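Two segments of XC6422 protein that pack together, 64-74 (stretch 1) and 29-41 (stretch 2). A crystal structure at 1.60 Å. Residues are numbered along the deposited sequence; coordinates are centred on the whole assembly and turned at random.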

# COMPACT_ATOMS: atom_id res chain seq x y z
N ALA A 64 5.88 -3.74 1.26
CA ALA A 64 5.16 -4.28 2.40
C ALA A 64 5.91 -4.00 3.70
O ALA A 64 5.30 -3.68 4.73
CB ALA A 64 4.97 -5.78 2.21
N LEU A 65 7.23 -4.13 3.66
CA LEU A 65 8.05 -3.89 4.84
C LEU A 65 8.23 -2.40 5.11
O LEU A 65 8.23 -1.98 6.27
CB LEU A 65 9.41 -4.56 4.67
CG LEU A 65 9.37 -6.08 4.54
CD1 LEU A 65 10.77 -6.61 4.24
CD2 LEU A 65 8.82 -6.69 5.81
N ARG A 66 8.38 -1.61 4.06
CA ARG A 66 8.53 -0.17 4.21
C ARG A 66 7.30 0.43 4.89
O ARG A 66 7.41 1.35 5.71
CB ARG A 66 8.71 0.50 2.84
CG ARG A 66 9.97 0.10 2.11
CD ARG A 66 9.95 0.59 0.66
NE ARG A 66 10.02 2.04 0.56
CZ ARG A 66 9.91 2.72 -0.58
NH1 ARG A 66 9.99 4.04 -0.58
NH2 ARG A 66 9.69 2.07 -1.72
N GLU A 67 6.13 -0.10 4.55
CA GLU A 67 4.88 0.39 5.12
C GLU A 67 4.78 0.08 6.61
O GLU A 67 3.92 0.62 7.31
CB GLU A 67 3.69 -0.20 4.37
CG GLU A 67 3.62 0.23 2.91
CD GLU A 67 2.42 -0.34 2.16
OE1 GLU A 67 1.78 -1.27 2.68
OE2 GLU A 67 2.13 0.14 1.04
N LEU A 68 5.67 -0.79 7.09
CA LEU A 68 5.69 -1.14 8.50
C LEU A 68 6.78 -0.34 9.22
O LEU A 68 7.05 -0.58 10.40
CB LEU A 68 5.94 -2.63 8.68
CG LEU A 68 4.86 -3.56 8.13
CD1 LEU A 68 5.24 -4.99 8.43
CD2 LEU A 68 3.52 -3.22 8.75
N GLY A 69 7.41 0.58 8.50
CA GLY A 69 8.46 1.41 9.07
C GLY A 69 9.87 0.85 8.96
O GLY A 69 10.80 1.32 9.62
N ILE A 70 10.03 -0.15 8.10
CA ILE A 70 11.33 -0.79 7.92
C ILE A 70 12.07 -0.26 6.69
O ILE A 70 11.47 -0.07 5.63
CB ILE A 70 11.15 -2.32 7.78
CG1 ILE A 70 10.61 -2.90 9.09
CG2 ILE A 70 12.47 -2.99 7.40
CD1 ILE A 70 10.17 -4.35 9.00
N THR A 71 13.36 0.00 6.84
CA THR A 71 14.18 0.47 5.72
C THR A 71 14.54 -0.79 4.93
O THR A 71 14.95 -1.80 5.51
CB THR A 71 15.49 1.14 6.21
OG1 THR A 71 15.16 2.29 7.00
CG2 THR A 71 16.36 1.57 5.03
N VAL A 72 14.38 -0.74 3.61
CA VAL A 72 14.65 -1.92 2.81
C VAL A 72 15.76 -1.77 1.79
O VAL A 72 15.88 -0.74 1.13
CB VAL A 72 13.36 -2.39 2.09
CG1 VAL A 72 12.28 -2.68 3.11
CG2 VAL A 72 12.89 -1.33 1.12
N VAL A 73 16.58 -2.81 1.69
CA VAL A 73 17.69 -2.82 0.74
C VAL A 73 17.47 -3.91 -0.29
O VAL A 73 17.21 -5.06 0.07
CB VAL A 73 19.03 -3.08 1.46
CG1 VAL A 73 20.16 -3.18 0.43
CG2 VAL A 73 19.32 -1.97 2.45
N ARG A 74 17.55 -3.54 -1.56
CA ARG A 74 17.42 -4.48 -2.66
C ARG A 74 18.76 -4.46 -3.37
O ARG A 74 19.51 -3.49 -3.26
CB ARG A 74 16.31 -4.05 -3.63
CG ARG A 74 14.91 -4.19 -3.06
CD ARG A 74 13.88 -3.65 -4.03
NE ARG A 74 13.93 -2.19 -4.12
CZ ARG A 74 14.17 -1.50 -5.23
NH1 ARG A 74 14.19 -0.17 -5.18
NH2 ARG A 74 14.40 -2.12 -6.38
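Stretch 2 (29-41) PEPDVAVQPVTAI

Stretch 1 runs from the last part of a helix, through a turn, into a strand that begins at T71. Stretch 2 is mostly extended loop and becomes a strand at V38. The two run side by side in the same direction, starting with P29 near R66 and ending with I41 near V73. The strands 71-74 and 38-41 are parallel neighbours in a sheet. Their axes cross at -23° and approach to 4.6 Å. Together the two stretches bury 833 Å² of surface.

A64 lies out of reach of stretch 2. L65 is the first residue to touch it. Its CB points sideways, but the end of the side chain comes nearer, and L65 CD1 packs 3.8 Å from A40 CB. R66 meets the start of stretch 2 through its backbone. The CA atoms of R66 and P29 are 4.3 Å apart, and E30 N donates a nearly straight hydrogen bond to R66 O at 2.9 Å. The same carbonyl also accepts from G69 N, 2.9 Å from R66 O, within the type I turn from R66 to G69. It therefore serves both the turn and the contact.

E67 sits beside E30, with E67 CA 3.7 Å from E30 CB. Two like charges come close here, E67 OE2 and E30 OE2 being 4.0 Å apart. E67 OE1 is hydrogen-bonded elsewhere in the structure. V33 points toward stretch 1 and places its CG1 3.4 Å from E67 O. The CA-to-CB bond of L68 points away from stretch 2. The contact is made by its backbone: L68 O is 3.2 Å from Q36 CG.

G69 is the tight point. Its phi/psi of 90/15 would jam a CB against the preceding carbonyl oxygen, and a CB would also clash with A34 O. Without one, G69 CA approaches A34 O to 3.5 Å in a CA-H...O contact. A34 O is buried here and has no conventional hydrogen-bond partner. Q36 N then donates to G69 O at 2.9 Å, tying the two loops together just before the strands.

I70 points its CB away from stretch 2, yet its CG2 still reaches apolar neighbours. I70 CG2 lies 4.0 Å from V38 CG1 and 3.9 Å from A40 CB.

The parallel ladder pairs T71 with T39, V72 with A40 and V73 with I41. Its first bond is weak, from T71 N to V38 O at 3.3 Å. T71 OG1 also lies 3.4 Å from P29 CD. A40 N then donates to T71 O at 2.8 Å, and V73 N donates to A40 O at 2.7 Å. A40 thus bonds through both its N and its O to the residues flanking V72, as parallel pairing requires. CA-H...O contacts fill in between: T39 CA to T71 O at 3.2 Å, V72 CA to A40 O at 3.3 Å and I41 CA to V73 O at 3.2 Å.

Side chains alternate across the sheet. T71, V73, T39 and I41 share one face, where V73 CB is 4.2 Å from I41 CG1. V72 and A40 take the other.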

# COMPACT_ATOMS: atom_id res chain seq x y z
N PRO A 29 11.65 3.94 4.78
CA PRO A 29 10.30 3.57 5.21
C PRO A 29 9.20 4.53 4.80
O PRO A 29 9.46 5.69 4.45
CB PRO A 29 10.45 3.46 6.72
CG PRO A 29 11.49 4.44 7.02
CD PRO A 29 12.51 4.21 5.94
N GLU A 30 7.97 4.04 4.84
CA GLU A 30 6.80 4.83 4.48
C GLU A 30 6.70 6.04 5.40
O GLU A 30 6.96 5.94 6.61
CB GLU A 30 5.54 3.98 4.63
CG GLU A 30 4.23 4.67 4.28
CD GLU A 30 3.88 4.56 2.81
OE1 GLU A 30 4.57 5.18 1.97
OE2 GLU A 30 2.91 3.84 2.49
N PRO A 31 6.34 7.21 4.85
CA PRO A 31 6.21 8.40 5.69
C PRO A 31 4.95 8.26 6.55
O PRO A 31 4.02 7.53 6.18
CB PRO A 31 6.09 9.54 4.67
CG PRO A 31 6.79 8.99 3.46
CD PRO A 31 6.29 7.57 3.42
N ASP A 32 4.93 8.94 7.69
CA ASP A 32 3.79 8.92 8.60
C ASP A 32 3.51 7.56 9.23
O ASP A 32 2.36 7.24 9.55
CB ASP A 32 2.54 9.43 7.89
CG ASP A 32 2.71 10.84 7.37
OD1 ASP A 32 2.87 11.78 8.19
OD2 ASP A 32 2.68 11.02 6.14
N VAL A 33 4.56 6.76 9.40
CA VAL A 33 4.47 5.45 10.02
C VAL A 33 5.61 5.36 11.03
O VAL A 33 6.71 5.87 10.79
CB VAL A 33 4.63 4.32 8.96
CG1 VAL A 33 4.76 2.96 9.64
CG2 VAL A 33 3.43 4.33 8.03
N ALA A 34 5.33 4.74 12.17
CA ALA A 34 6.34 4.58 13.22
C ALA A 34 7.56 3.86 12.65
O ALA A 34 7.46 2.74 12.14
CB ALA A 34 5.76 3.79 14.38
N VAL A 35 8.72 4.51 12.76
CA VAL A 35 9.96 3.94 12.25
C VAL A 35 10.42 2.78 13.12
O VAL A 35 10.27 2.79 14.34
CB VAL A 35 11.07 5.01 12.21
CG1 VAL A 35 11.43 5.41 13.63
CG2 VAL A 35 12.28 4.47 11.46
N GLN A 36 10.99 1.76 12.47
CA GLN A 36 11.47 0.58 13.17
C GLN A 36 12.99 0.55 13.09
O GLN A 36 13.57 0.94 12.08
CB GLN A 36 10.91 -0.68 12.52
CG GLN A 36 9.40 -0.76 12.51
CD GLN A 36 8.83 -1.23 13.83
OE1 GLN A 36 7.65 -1.04 14.12
NE2 GLN A 36 9.67 -1.87 14.64
N PRO A 37 13.65 0.08 14.16
CA PRO A 37 15.11 -0.02 14.21
C PRO A 37 15.51 -1.29 13.48
O PRO A 37 16.23 -2.13 14.02
CB PRO A 37 15.38 -0.08 15.70
CG PRO A 37 14.22 -0.87 16.21
CD PRO A 37 13.04 -0.32 15.44
N VAL A 38 15.02 -1.42 12.25
CA VAL A 38 15.26 -2.60 11.44
C VAL A 38 15.55 -2.24 9.99
O VAL A 38 14.97 -1.31 9.44
CB VAL A 38 14.01 -3.52 11.43
CG1 VAL A 38 14.26 -4.74 10.55
CG2 VAL A 38 13.64 -3.94 12.85
N THR A 39 16.47 -2.99 9.38
CA THR A 39 16.80 -2.82 7.97
C THR A 39 16.66 -4.23 7.41
O THR A 39 17.16 -5.19 8.00
CB THR A 39 18.25 -2.33 7.74
OG1 THR A 39 18.39 -0.99 8.21
CG2 THR A 39 18.57 -2.34 6.24
N ALA A 40 15.94 -4.35 6.30
CA ALA A 40 15.72 -5.65 5.68
C ALA A 40 16.34 -5.69 4.29
O ALA A 40 16.38 -4.67 3.60
CB ALA A 40 14.23 -5.94 5.58
N ILE A 41 16.85 -6.85 3.91
CA ILE A 41 17.44 -7.04 2.58
C ILE A 41 16.53 -8.03 1.87
O ILE A 41 16.19 -9.07 2.44
CB ILE A 41 18.86 -7.62 2.65
CG1 ILE A 41 19.78 -6.67 3.41
CG2 ILE A 41 19.42 -7.83 1.23
CD1 ILE A 41 21.16 -7.24 3.69